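Local coordinates for pectinesterase 1 (Solanum lycopersicum, PDB 1XG2), which hydrolyses the methyl esters of pectin to give methanol and de-esterified pectin, and may prepare the plant cell wall for softening during fruit ripening, at residues 36-41 with 58-63; 94-99 with 122-127; 165-170 with 199-204; 232-237 with 262-267. All blocks are in the same frame, centred on the assembly; numbering follows the deposited sequence.

Contact 1: residues 36-41 with 58-63; sequences YVKRGT and VGDGMY
These segments are equivalent turns of neighbouring coils in the right-handed parallel beta-helix of pectinesterase. Strand 33-37 lies parallel to strand 55-59, with Y36 level with V58. Beyond them both chains leave the sheet, and D60 becomes the centre of the contact. Its carboxylate sits between Y36 on one hand and R39 on the other. The Y36 side chain has CG anti to the backbone N (chi1 168°), and its ring reaches along the neighbouring coil to D60. The phenol OH donates to D60 OD1 at 2.7 Å, although the model is crowded there. Ring and carboxylate stand almost perpendicular, 84° apart, with OD1 at the ring edge. The other oxygen takes a backbone N-H of the preceding coil: R39 N donates to D60 OD2 at 3.1 Å, on the anti lone pair. The R39 chain is bent at chi3, which turns its guanidinium edge to the same oxygen; NE to D60 OD2 is a long salt bridge of 3.8 Å. A water donates to D60 OD1 and accepts a weak bond from R39 NH2. The K38 amine turns to T12 instead. In the strands, V37 N donates to V58 O at 2.8 Å, in the carbonyl plane.

Contact 2: residues 94-99 with 122-127; sequences LQDICI and INRCRI
Two guanidinium groups mark the outer side of this contact. That of R124 has N123 OD1 over one face, toward the rim, and D96 OD1 in plane at its edge. That of R126 carries C98 SG over one face, with C98 SG 3.4 Å from R126 NH2. R126 NH2 itself donates to M62 O, from the coil before that of C98.

R124 grips D96 side-on. NE donates to D96 OD1 and NH2 donates to D96 OD2, each at 2.9 Å and each on a syn lone pair. The two planes are only 28° apart. Both side chains have CG beside their own backbone N, and they run alongside each other. An alanine in place of D96 would remove both acceptors and would probably leave the R124 guanidinium less firmly fixed. The Q95 side chain is extended beside N123, their amide planes 83° apart, and Q95 NE2 is 3.1 Å from N123 OD1.

The backbones are matching rungs of adjacent coils in the parallel beta-helix. Each has two short strands joined by a bend, where D96 and R124 both adopt left-handed backbone angles. N123 N donates to L94 O at 2.8 Å, nearly along the C=O axis. D96 N donates to N123 O, and past the bend R126 N donates to I97 O and I99 N to R126 O.

On the buried side C125 SG packs on L94 CG at 3.7 Å and on I97 CG2. I99 and I127 run alongside each other in the same direction, I127 CD1 4.1 Å from I99 CG1.

Contact 3: residues 165-170 with 199-204; sequences KCQLVA and FCNIIA
Two successive coils of the parallel beta-helix meet here, strand 167-170 beside strand 201-204. Q167 can be followed outward from the sheet. Its CB is only loosely near N201 O. CG lies beside the backbone N (chi1 -56°) and comes to 4.0 Å from N201 CB. The chain then runs extended to the amide, where OE1 accepts from N201 ND2 at 3.2 Å on a lone pair. That bond is bent, with the acceptor tilted from the N201 amide plane. The two amides are 46° apart, and OE1 also touches I203 CD1. Q167 and N201 thus form a polar side-chain pair at equivalent positions of the two coils, both side chains leaving the sheet in the same direction. An alanine in place of Q167 would remove the acceptor of N201 ND2 and would probably loosen the packing at the tip of I203.

Further along this face V169 CG2 lies 4.0 Å from I203 CG1. L168 and I202 point to the other face as neighbours with the same side-chain torsions, in loose apolar contact. Backbone hydrogen bonds run from N201 N to C166 O, L168 N to N201 O, I203 N to L168 O and A170 N to I203 O.

At the bend before the strands, K165 lays its aliphatic chain over F199 CB and sends its amine to D317. C200 has SG anti to its carbonyl carbon, and C166 N donates to this sulfur at 3.5 Å.

Contact 4: residues 232-237 with 262-267; sequences MESYLG and FMNNGP
Near the C-terminal end of the parallel beta-helix, these two coils are joined largely by backbone groups and two asparagines. Before the bend, E233 N donates to F262 O at 2.8 Å, nearly along the C=O axis. The next amide finds a side chain instead of a carbonyl. S234 N donates to N264 OD1 at 3.0 Å, on a lone pair. N264 ND2 donates in turn to V231 O, so both ends of the amide are used and its rotation is fixed. S234 OG donates to M232 O from above the carbonyl plane, and C200 N of the preceding coil donates to the same hydroxyl oxygen. Past the bend, N265 N donates to S234 O at 2.8 Å and L236 N donates to N265 O at 2.9 Å. N265 ND2 gives a hydrogen to a water, which donates weakly to E233 O.

The apolar pieces fill in around these bonds. M232 CB meets the F262 ring at its edge, and M232 SD makes an oblique Met-aromatic contact with it. M263 CG sits over the centre of one face. At the far end, the Y235 ring crosses P267 obliquely, and Y235 OH is 3.3 Å from P267 CD.

In the fold
From the N terminus the contacts come in series. Each closes one coil of the beta-helix before the next opens, so none nest or cross. Contact 1 joins strands 33-37 and 55-59 near the start. Contact 2 touches it, about 9 Å away between centres: G59 N reaches Q95 O, and G61 N reaches D96 O. Contact 3 lies about 15 Å from contact 2 between centres, without touching it. Contact 4 adjoins contact 3, with I202 probably hydrogen-bonded to Y235 and G237 through the backbone. Contacts 1, 2 and 4 join neighbouring strands of the long parallel sheet that runs from 5-7 to 280-283. Contacts 2 and 3 tie strands of the 8-stranded sheet, whose last strand, 235-236, belongs to contact 4.

Contact 1: residues 36-41 with 58-63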
loop_
_atom_site.group_PDB
_atom_site.type_symbol
_atom_site.label_atom_id
_atom_site.label_comp_id
_atom_site.label_asym_id
_atom_site.label_seq_id
_atom_site.Cartn_x
_atom_site.Cartn_y
_atom_site.Cartn_z
ATOM N N TYR A 36 -22.826 -9.616 1.167
ATOM C CA TYR A 36 -22.716 -10.396 2.399
ATOM C C TYR A 36 -22.311 -11.816 2.028
ATOM O O TYR A 36 -22.950 -12.434 1.202
ATOM C CB TYR A 36 -24.051 -10.367 3.173
ATOM C CG TYR A 36 -24.189 -11.358 4.327
ATOM C CD1 TYR A 36 -23.177 -11.537 5.254
ATOM C CD2 TYR A 36 -25.362 -12.101 4.498
ATOM C CE1 TYR A 36 -23.312 -12.430 6.322
ATOM C CE2 TYR A 36 -25.508 -13.003 5.565
ATOM C CZ TYR A 36 -24.470 -13.164 6.466
ATOM O OH TYR A 36 -24.590 -14.051 7.524
ATOM N N VAL A 37 -21.243 -12.317 2.630
ATOM C CA VAL A 37 -20.737 -13.651 2.368
ATOM C C VAL A 37 -20.986 -14.506 3.600
ATOM O O VAL A 37 -20.358 -14.307 4.647
ATOM C CB VAL A 37 -19.217 -13.627 2.059
ATOM C CG1 VAL A 37 -18.749 -14.994 1.616
ATOM C CG2 VAL A 37 -18.891 -12.567 1.010
ATOM N N LYS A 38 -21.914 -15.452 3.483
ATOM C CA LYS A 38 -22.244 -16.356 4.583
ATOM C C LYS A 38 -21.081 -17.257 4.955
ATOM O O LYS A 38 -20.134 -17.415 4.177
ATOM C CB LYS A 38 -23.450 -17.216 4.224
ATOM C CG LYS A 38 -24.757 -16.460 4.102
ATOM C CD LYS A 38 -25.923 -17.401 4.459
ATOM C CE LYS A 38 -27.277 -16.844 4.053
ATOM N NZ LYS A 38 -28.399 -17.792 4.387
ATOM N N ARG A 39 -21.159 -17.851 6.145
ATOM C CA ARG A 39 -20.069 -18.649 6.694
ATOM C C ARG A 39 -19.673 -19.759 5.741
ATOM O O ARG A 39 -20.509 -20.308 5.010
ATOM C CB ARG A 39 -20.420 -19.225 8.078
ATOM C CG ARG A 39 -21.510 -20.297 8.085
ATOM C CD ARG A 39 -22.050 -20.600 9.476
ATOM N NE ARG A 39 -22.668 -19.410 10.080
ATOM C CZ ARG A 39 -23.286 -19.388 11.265
ATOM N NH1 ARG A 39 -23.379 -20.487 12.015
ATOM N NH2 ARG A 39 -23.810 -18.253 11.706
ATOM N N GLY A 40 -18.380 -20.047 5.733
ATOM C CA GLY A 40 -17.808 -21.002 4.812
ATOM C C GLY A 40 -16.411 -20.572 4.420
ATOM O O GLY A 40 -15.986 -19.445 4.704
ATOM N N THR A 41 -15.696 -21.488 3.784
ATOM C CA THR A 41 -14.373 -21.226 3.254
ATOM C C THR A 41 -14.477 -21.236 1.734
ATOM O O THR A 41 -14.946 -22.205 1.145
ATOM C CB THR A 41 -13.402 -22.268 3.791
ATOM O OG1 THR A 41 -13.226 -22.041 5.202
ATOM C CG2 THR A 41 -12.009 -22.092 3.197
ATOM N N VAL A 58 -18.754 -8.056 3.242
ATOM C CA VAL A 58 -18.889 -8.337 4.662
ATOM C C VAL A 58 -19.231 -9.806 4.843
ATOM O O VAL A 58 -20.116 -10.315 4.168
ATOM C CB VAL A 58 -19.945 -7.388 5.327
ATOM C CG1 VAL A 58 -21.302 -7.509 4.686
ATOM C CG2 VAL A 58 -20.035 -7.621 6.816
ATOM N N GLY A 59 -18.512 -10.480 5.730
ATOM C CA GLY A 59 -18.774 -11.866 6.050
ATOM C C GLY A 59 -19.576 -12.035 7.330
ATOM O O GLY A 59 -20.126 -11.074 7.884
ATOM N N ASP A 60 -19.602 -13.272 7.811
ATOM C CA ASP A 60 -20.370 -13.676 8.983
ATOM C C ASP A 60 -19.526 -13.587 10.255
ATOM O O ASP A 60 -19.931 -14.079 11.307
ATOM C CB ASP A 60 -20.834 -15.132 8.785
ATOM C CG ASP A 60 -22.333 -15.300 8.833
ATOM O OD1 ASP A 60 -23.013 -14.573 9.591
ATOM O OD2 ASP A 60 -22.912 -16.167 8.129
ATOM N N GLY A 61 -18.358 -12.956 10.167
ATOM C CA GLY A 61 -17.394 -12.949 11.245
ATOM C C GLY A 61 -16.019 -13.381 10.774
ATOM O O GLY A 61 -15.907 -14.243 9.912
ATOM N N MET A 62 -14.980 -12.802 11.372
ATOM C CA MET A 62 -13.607 -13.042 10.944
ATOM C C MET A 62 -13.121 -14.481 11.141
ATOM O O MET A 62 -12.124 -14.860 10.543
ATOM C CB MET A 62 -12.651 -12.102 11.657
ATOM C CG MET A 62 -12.614 -12.267 13.185
ATOM S SD MET A 62 -11.199 -11.473 13.949
ATOM C CE MET A 62 -11.378 -9.849 13.379
ATOM N N TYR A 63 -13.803 -15.260 11.980
ATOM C CA TYR A 63 -13.489 -16.687 12.144
ATOM C C TYR A 63 -14.372 -17.592 11.285
ATOM O O TYR A 63 -13.981 -18.717 10.985
ATOM C CB TYR A 63 -13.558 -17.114 13.628
ATOM C CG TYR A 63 -12.765 -16.225 14.542
ATOM C CD1 TYR A 63 -13.354 -15.614 15.635
ATOM C CD2 TYR A 63 -11.417 -15.971 14.302
ATOM C CE1 TYR A 63 -12.616 -14.784 16.470
ATOM C CE2 TYR A 63 -10.687 -15.135 15.117
ATOM C CZ TYR A 63 -11.279 -14.556 16.193
ATOM O OH TYR A 63 -10.539 -13.728 17.004
HETATM O O HOH W 1 -25.153 -15.453 10.957
#

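Contact 2: residues 94-99 with 122-127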
loop_
_atom_site.group_PDB
_atom_site.type_symbol
_atom_site.label_atom_id
_atom_site.label_comp_id
_atom_site.label_asym_id
_atom_site.label_seq_id
_atom_site.Cartn_x
_atom_site.Cartn_y
_atom_site.Cartn_z
ATOM N N LEU A 94 -13.991 -3.732 3.702
ATOM C CA LEU A 94 -13.921 -5.157 3.960
ATOM C C LEU A 94 -14.164 -5.339 5.454
ATOM O O LEU A 94 -13.568 -4.639 6.293
ATOM C CB LEU A 94 -12.546 -5.689 3.558
ATOM C CG LEU A 94 -12.358 -7.205 3.615
ATOM C CD1 LEU A 94 -13.155 -7.854 2.517
ATOM C CD2 LEU A 94 -10.883 -7.573 3.513
ATOM N N GLN A 95 -15.028 -6.285 5.795
ATOM C CA GLN A 95 -15.473 -6.423 7.179
ATOM C C GLN A 95 -15.913 -7.831 7.537
ATOM O O GLN A 95 -16.487 -8.542 6.708
ATOM C CB GLN A 95 -16.620 -5.443 7.457
ATOM C CG GLN A 95 -17.035 -5.331 8.922
ATOM C CD GLN A 95 -18.196 -4.395 9.090
ATOM O OE1 GLN A 95 -19.348 -4.837 9.267
ATOM N NE2 GLN A 95 -17.924 -3.099 8.995
ATOM N N ASP A 96 -15.637 -8.202 8.790
ATOM C CA ASP A 96 -16.088 -9.458 9.406
ATOM C C ASP A 96 -15.763 -10.681 8.572
ATOM O O ASP A 96 -16.624 -11.512 8.310
ATOM C CB ASP A 96 -17.594 -9.404 9.697
ATOM C CG ASP A 96 -17.938 -8.411 10.765
ATOM O OD1 ASP A 96 -17.209 -8.349 11.785
ATOM O OD2 ASP A 96 -18.912 -7.640 10.657
ATOM N N ILE A 97 -14.514 -10.772 8.143
ATOM C CA ILE A 97 -14.124 -11.791 7.171
ATOM C C ILE A 97 -12.636 -12.068 7.329
ATOM O O ILE A 97 -11.892 -11.230 7.815
ATOM C CB ILE A 97 -14.486 -11.327 5.735
ATOM C CG1 ILE A 97 -14.439 -12.501 4.746
ATOM C CG2 ILE A 97 -13.566 -10.189 5.273
ATOM C CD1 ILE A 97 -15.083 -12.195 3.429
ATOM N N CYS A 98 -12.218 -13.259 6.934
ATOM C CA CYS A 98 -10.801 -13.636 6.921
ATOM C C CYS A 98 -10.333 -13.713 5.471
ATOM O O CYS A 98 -11.031 -14.259 4.640
ATOM C CB CYS A 98 -10.603 -15.008 7.590
ATOM S SG CYS A 98 -8.913 -15.647 7.400
ATOM N N ILE A 99 -9.181 -13.121 5.172
ATOM C CA ILE A 99 -8.496 -13.320 3.906
ATOM C C ILE A 99 -7.203 -14.024 4.246
ATOM O O ILE A 99 -6.450 -13.562 5.080
ATOM C CB ILE A 99 -8.190 -11.990 3.187
ATOM C CG1 ILE A 99 -9.444 -11.092 3.080
ATOM C CG2 ILE A 99 -7.627 -12.264 1.786
ATOM C CD1 ILE A 99 -10.637 -11.729 2.428
ATOM N N ILE A 122 -10.738 -1.477 6.355
ATOM C CA ILE A 122 -10.701 -2.893 6.683
ATOM C C ILE A 122 -11.060 -2.964 8.177
ATOM O O ILE A 122 -10.283 -2.555 9.030
ATOM C CB ILE A 122 -9.304 -3.481 6.345
ATOM C CG1 ILE A 122 -9.060 -3.437 4.831
ATOM C CG2 ILE A 122 -9.186 -4.930 6.782
ATOM C CD1 ILE A 122 -8.695 -2.077 4.277
ATOM N N ASN A 123 -12.244 -3.492 8.473
ATOM C CA ASN A 123 -12.841 -3.463 9.795
ATOM C C ASN A 123 -13.160 -4.874 10.281
ATOM O O ASN A 123 -13.884 -5.597 9.625
ATOM C CB ASN A 123 -14.137 -2.661 9.710
ATOM C CG ASN A 123 -14.762 -2.380 11.075
ATOM O OD1 ASN A 123 -15.980 -2.299 11.221
ATOM N ND2 ASN A 123 -13.911 -2.268 12.090
ATOM N N ARG A 124 -12.624 -5.243 11.431
ATOM C CA ARG A 124 -12.904 -6.529 12.061
ATOM C C ARG A 124 -12.595 -7.687 11.105
ATOM O O ARG A 124 -13.418 -8.583 10.923
ATOM C CB ARG A 124 -14.359 -6.601 12.527
ATOM C CG ARG A 124 -14.711 -5.573 13.605
ATOM C CD ARG A 124 -16.024 -5.870 14.321
ATOM N NE ARG A 124 -17.157 -5.970 13.407
ATOM C CZ ARG A 124 -18.019 -4.987 13.131
ATOM N NH1 ARG A 124 -17.926 -3.793 13.703
ATOM N NH2 ARG A 124 -19.008 -5.215 12.287
ATOM N N CYS A 125 -11.421 -7.630 10.476
ATOM C CA CYS A 125 -10.968 -8.679 9.569
ATOM C C CYS A 125 -9.783 -9.406 10.148
ATOM O O CYS A 125 -9.081 -8.858 10.979
ATOM C CB CYS A 125 -10.572 -8.067 8.228
ATOM S SG CYS A 125 -11.998 -7.466 7.324
ATOM N N ARG A 126 -9.550 -10.630 9.671
ATOM C CA ARG A 126 -8.386 -11.421 10.030
ATOM C C ARG A 126 -7.604 -11.655 8.727
ATOM O O ARG A 126 -8.126 -12.256 7.817
ATOM C CB ARG A 126 -8.837 -12.757 10.637
ATOM C CG ARG A 126 -7.714 -13.593 11.244
ATOM C CD ARG A 126 -8.194 -14.753 12.144
ATOM N NE ARG A 126 -9.251 -15.521 11.488
ATOM C CZ ARG A 126 -9.064 -16.578 10.720
ATOM N NH1 ARG A 126 -7.843 -17.057 10.497
ATOM N NH2 ARG A 126 -10.108 -17.169 10.172
ATOM N N ILE A 127 -6.380 -11.152 8.635
ATOM C CA ILE A 127 -5.559 -11.304 7.436
ATOM C C ILE A 127 -4.407 -12.203 7.815
ATOM O O ILE A 127 -3.631 -11.868 8.675
ATOM C CB ILE A 127 -5.075 -9.932 6.928
ATOM C CG1 ILE A 127 -6.224 -8.891 6.933
ATOM C CG2 ILE A 127 -4.471 -10.063 5.556
ATOM C CD1 ILE A 127 -7.423 -9.223 6.073
#

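Contact 3: residues 165-170 with 199-204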
loop_
_atom_site.group_PDB
_atom_site.type_symbol
_atom_site.label_atom_id
_atom_site.label_comp_id
_atom_site.label_asym_id
_atom_site.label_seq_id
_atom_site.Cartn_x
_atom_site.Cartn_y
_atom_site.Cartn_z
ATOM N N LYS A 165 -6.117 0.005 16.804
ATOM C CA LYS A 165 -6.735 -1.057 17.600
ATOM C C LYS A 165 -6.752 -2.410 16.872
ATOM O O LYS A 165 -7.724 -3.163 16.928
ATOM C CB LYS A 165 -8.141 -0.646 18.057
ATOM C CG LYS A 165 -8.177 0.700 18.766
ATOM C CD LYS A 165 -8.434 0.591 20.244
ATOM C CE LYS A 165 -8.378 1.973 20.940
ATOM N NZ LYS A 165 -9.702 2.697 20.991
ATOM N N CYS A 166 -5.649 -2.699 16.193
ATOM C CA CYS A 166 -5.420 -3.994 15.571
ATOM C C CYS A 166 -4.446 -4.801 16.407
ATOM O O CYS A 166 -3.634 -4.239 17.129
ATOM C CB CYS A 166 -4.839 -3.819 14.167
ATOM S SG CYS A 166 -5.985 -3.004 13.018
ATOM N N GLN A 167 -4.522 -6.120 16.283
ATOM C CA GLN A 167 -3.519 -7.004 16.845
ATOM C C GLN A 167 -2.629 -7.460 15.687
ATOM O O GLN A 167 -3.095 -8.098 14.747
ATOM C CB GLN A 167 -4.199 -8.180 17.551
ATOM C CG GLN A 167 -5.182 -7.715 18.614
ATOM C CD GLN A 167 -5.552 -8.786 19.633
ATOM O OE1 GLN A 167 -4.789 -9.059 20.571
ATOM N NE2 GLN A 167 -6.733 -9.370 19.472
ATOM N N LEU A 168 -1.367 -7.057 15.748
ATOM C CA LEU A 168 -0.357 -7.396 14.759
ATOM C C LEU A 168 0.485 -8.499 15.386
ATOM O O LEU A 168 1.221 -8.274 16.347
ATOM C CB LEU A 168 0.477 -6.171 14.401
ATOM C CG LEU A 168 -0.354 -4.924 14.057
ATOM C CD1 LEU A 168 0.543 -3.779 13.677
ATOM C CD2 LEU A 168 -1.323 -5.214 12.966
ATOM N N VAL A 169 0.325 -9.698 14.846
ATOM C CA VAL A 169 0.769 -10.930 15.468
ATOM C C VAL A 169 1.844 -11.590 14.619
ATOM O O VAL A 169 1.572 -12.135 13.537
ATOM C CB VAL A 169 -0.405 -11.912 15.657
ATOM C CG1 VAL A 169 0.046 -13.120 16.486
ATOM C CG2 VAL A 169 -1.594 -11.216 16.325
ATOM N N ALA A 170 3.071 -11.529 15.108
ATOM C CA ALA A 170 4.160 -12.256 14.465
ATOM C C ALA A 170 4.068 -13.734 14.863
ATOM O O ALA A 170 3.781 -14.056 16.014
ATOM C CB ALA A 170 5.491 -11.666 14.852
ATOM N N PHE A 199 -2.358 2.525 18.885
ATOM C CA PHE A 199 -3.250 1.793 19.799
ATOM C C PHE A 199 -3.390 0.321 19.410
ATOM O O PHE A 199 -4.453 -0.271 19.572
ATOM C CB PHE A 199 -4.649 2.410 19.864
ATOM C CG PHE A 199 -4.665 3.903 19.920
ATOM C CD1 PHE A 199 -5.531 4.617 19.106
ATOM C CD2 PHE A 199 -3.854 4.599 20.799
ATOM C CE1 PHE A 199 -5.562 6.003 19.148
ATOM C CE2 PHE A 199 -3.882 5.990 20.844
ATOM C CZ PHE A 199 -4.745 6.688 20.022
ATOM N N CYS A 200 -2.302 -0.262 18.929
ATOM C CA CYS A 200 -2.291 -1.640 18.493
ATOM C C CYS A 200 -1.611 -2.522 19.536
ATOM O O CYS A 200 -0.965 -2.041 20.471
ATOM C CB CYS A 200 -1.560 -1.748 17.151
ATOM S SG CYS A 200 -2.544 -1.115 15.756
ATOM N N ASN A 201 -1.787 -3.821 19.346
ATOM C CA ASN A 201 -1.139 -4.847 20.133
ATOM C C ASN A 201 -0.165 -5.551 19.222
ATOM O O ASN A 201 -0.602 -6.214 18.302
ATOM C CB ASN A 201 -2.222 -5.841 20.546
ATOM C CG ASN A 201 -2.131 -6.260 21.980
ATOM O OD1 ASN A 201 -1.787 -5.466 22.849
ATOM N ND2 ASN A 201 -2.512 -7.521 22.251
ATOM N N ILE A 202 1.141 -5.414 19.446
ATOM C CA ILE A 202 2.130 -6.135 18.639
ATOM C C ILE A 202 2.690 -7.243 19.499
ATOM O O ILE A 202 3.434 -6.994 20.453
ATOM C CB ILE A 202 3.244 -5.214 18.124
ATOM C CG1 ILE A 202 2.632 -3.959 17.497
ATOM C CG2 ILE A 202 4.099 -5.964 17.122
ATOM C CD1 ILE A 202 3.638 -2.983 16.915
ATOM N N ILE A 203 2.303 -8.465 19.162
ATOM C CA ILE A 203 2.486 -9.610 20.030
ATOM C C ILE A 203 2.918 -10.845 19.250
ATOM O O ILE A 203 2.903 -10.859 18.013
ATOM C CB ILE A 203 1.181 -9.892 20.784
ATOM C CG1 ILE A 203 0.029 -10.177 19.795
ATOM C CG2 ILE A 203 0.836 -8.707 21.675
ATOM C CD1 ILE A 203 -1.260 -10.637 20.463
ATOM N N ALA A 204 3.274 -11.886 20.001
ATOM C CA ALA A 204 3.652 -13.167 19.436
ATOM C C ALA A 204 2.458 -14.131 19.438
ATOM O O ALA A 204 1.635 -14.139 20.353
ATOM C CB ALA A 204 4.794 -13.768 20.242
#

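Contact 4: residues 232-237 with 262-267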
loop_
_atom_site.group_PDB
_atom_site.type_symbol
_atom_site.label_atom_id
_atom_site.label_comp_id
_atom_site.label_asym_id
_atom_site.label_seq_id
_atom_site.Cartn_x
_atom_site.Cartn_y
_atom_site.Cartn_z
ATOM N N MET A 232 3.068 4.031 17.550
ATOM C CA MET A 232 2.770 4.888 18.702
ATOM C C MET A 232 1.590 4.453 19.552
ATOM O O MET A 232 0.660 3.812 19.079
ATOM C CB MET A 232 2.616 6.345 18.255
ATOM C CG MET A 232 1.561 6.641 17.261
ATOM S SD MET A 232 1.796 8.321 16.532
ATOM C CE MET A 232 0.327 8.376 15.585
ATOM N N GLU A 233 1.655 4.802 20.839
ATOM C CA GLU A 233 0.634 4.455 21.805
ATOM C C GLU A 233 0.197 3.002 21.694
ATOM O O GLU A 233 -0.984 2.684 21.813
ATOM C CB GLU A 233 -0.566 5.401 21.681
ATOM C CG GLU A 233 -0.249 6.837 22.077
ATOM C CD GLU A 233 -0.248 7.085 23.597
ATOM O OE1 GLU A 233 -0.584 6.169 24.402
ATOM O OE2 GLU A 233 0.104 8.222 23.993
ATOM N N SER A 234 1.167 2.124 21.480
ATOM C CA SER A 234 0.901 0.710 21.267
ATOM C C SER A 234 1.612 -0.151 22.303
ATOM O O SER A 234 2.598 0.267 22.927
ATOM C CB SER A 234 1.355 0.283 19.865
ATOM O OG SER A 234 0.598 0.921 18.851
ATOM N N TYR A 235 1.079 -1.353 22.485
ATOM C CA TYR A 235 1.691 -2.361 23.326
ATOM C C TYR A 235 2.627 -3.183 22.474
ATOM O O TYR A 235 2.228 -3.711 21.436
ATOM C CB TYR A 235 0.633 -3.252 23.962
ATOM C CG TYR A 235 1.207 -4.421 24.740
ATOM C CD1 TYR A 235 1.416 -4.326 26.119
ATOM C CD2 TYR A 235 1.532 -5.627 24.107
ATOM C CE1 TYR A 235 1.949 -5.393 26.843
ATOM C CE2 TYR A 235 2.069 -6.701 24.829
ATOM C CZ TYR A 235 2.258 -6.573 26.196
ATOM O OH TYR A 235 2.782 -7.618 26.917
ATOM N N LEU A 236 3.872 -3.285 22.919
ATOM C CA LEU A 236 4.898 -4.088 22.261
ATOM C C LEU A 236 5.300 -5.241 23.179
ATOM O O LEU A 236 5.803 -5.008 24.289
ATOM C CB LEU A 236 6.122 -3.220 21.969
ATOM C CG LEU A 236 6.074 -2.374 20.688
ATOM C CD1 LEU A 236 4.840 -1.536 20.638
ATOM C CD2 LEU A 236 7.317 -1.493 20.550
ATOM N N GLY A 237 5.069 -6.471 22.724
ATOM C CA GLY A 237 5.425 -7.662 23.474
ATOM C C GLY A 237 6.927 -7.864 23.535
ATOM O O GLY A 237 7.690 -7.186 22.843
ATOM N N PHE A 262 6.570 6.536 19.623
ATOM C CA PHE A 262 5.976 7.544 20.505
ATOM C C PHE A 262 5.078 6.872 21.528
ATOM O O PHE A 262 4.057 6.294 21.179
ATOM C CB PHE A 262 5.150 8.539 19.675
ATOM C CG PHE A 262 4.388 9.569 20.475
ATOM C CD1 PHE A 262 5.047 10.624 21.090
ATOM C CD2 PHE A 262 3.006 9.512 20.570
ATOM C CE1 PHE A 262 4.338 11.592 21.803
ATOM C CE2 PHE A 262 2.288 10.474 21.270
ATOM C CZ PHE A 262 2.959 11.521 21.889
ATOM N N MET A 263 5.465 6.949 22.795
ATOM C CA MET A 263 4.610 6.592 23.936
ATOM C C MET A 263 4.070 5.149 23.865
ATOM O O MET A 263 2.935 4.864 24.222
ATOM C CB MET A 263 3.444 7.581 23.986
ATOM C CG MET A 263 3.906 9.018 24.233
ATOM S SD MET A 263 4.717 9.209 25.826
ATOM C CE MET A 263 5.243 10.919 25.632
ATOM N N ASN A 264 4.904 4.217 23.433
ATOM C CA ASN A 264 4.555 2.800 23.501
ATOM C C ASN A 264 4.731 2.240 24.920
ATOM O O ASN A 264 5.385 2.850 25.771
ATOM C CB ASN A 264 5.392 2.004 22.516
ATOM C CG ASN A 264 5.155 2.428 21.083
ATOM O OD1 ASN A 264 4.029 2.663 20.684
ATOM N ND2 ASN A 264 6.219 2.530 20.314
ATOM N N ASN A 265 4.129 1.089 25.170
ATOM C CA ASN A 265 4.231 0.434 26.470
ATOM C C ASN A 265 4.426 -1.060 26.262
ATOM O O ASN A 265 4.360 -1.541 25.132
ATOM C CB ASN A 265 2.982 0.724 27.311
ATOM C CG ASN A 265 1.739 0.053 26.758
ATOM O OD1 ASN A 265 1.299 -0.979 27.265
ATOM N ND2 ASN A 265 1.170 0.632 25.720
ATOM N N GLY A 266 4.702 -1.781 27.345
ATOM C CA GLY A 266 4.924 -3.215 27.286
ATOM C C GLY A 266 6.382 -3.613 27.324
ATOM O O GLY A 266 7.271 -2.773 27.225
ATOM N N PRO A 267 6.639 -4.907 27.494
ATOM C CA PRO A 267 8.009 -5.410 27.701
ATOM C C PRO A 267 8.971 -5.192 26.532
ATOM O O PRO A 267 10.169 -5.245 26.746
ATOM C CB PRO A 267 7.816 -6.917 27.954
ATOM C CG PRO A 267 6.366 -7.137 28.159
ATOM C CD PRO A 267 5.630 -5.981 27.552
HETATM O O HOH W 2 -1.413 0.580 24.424
#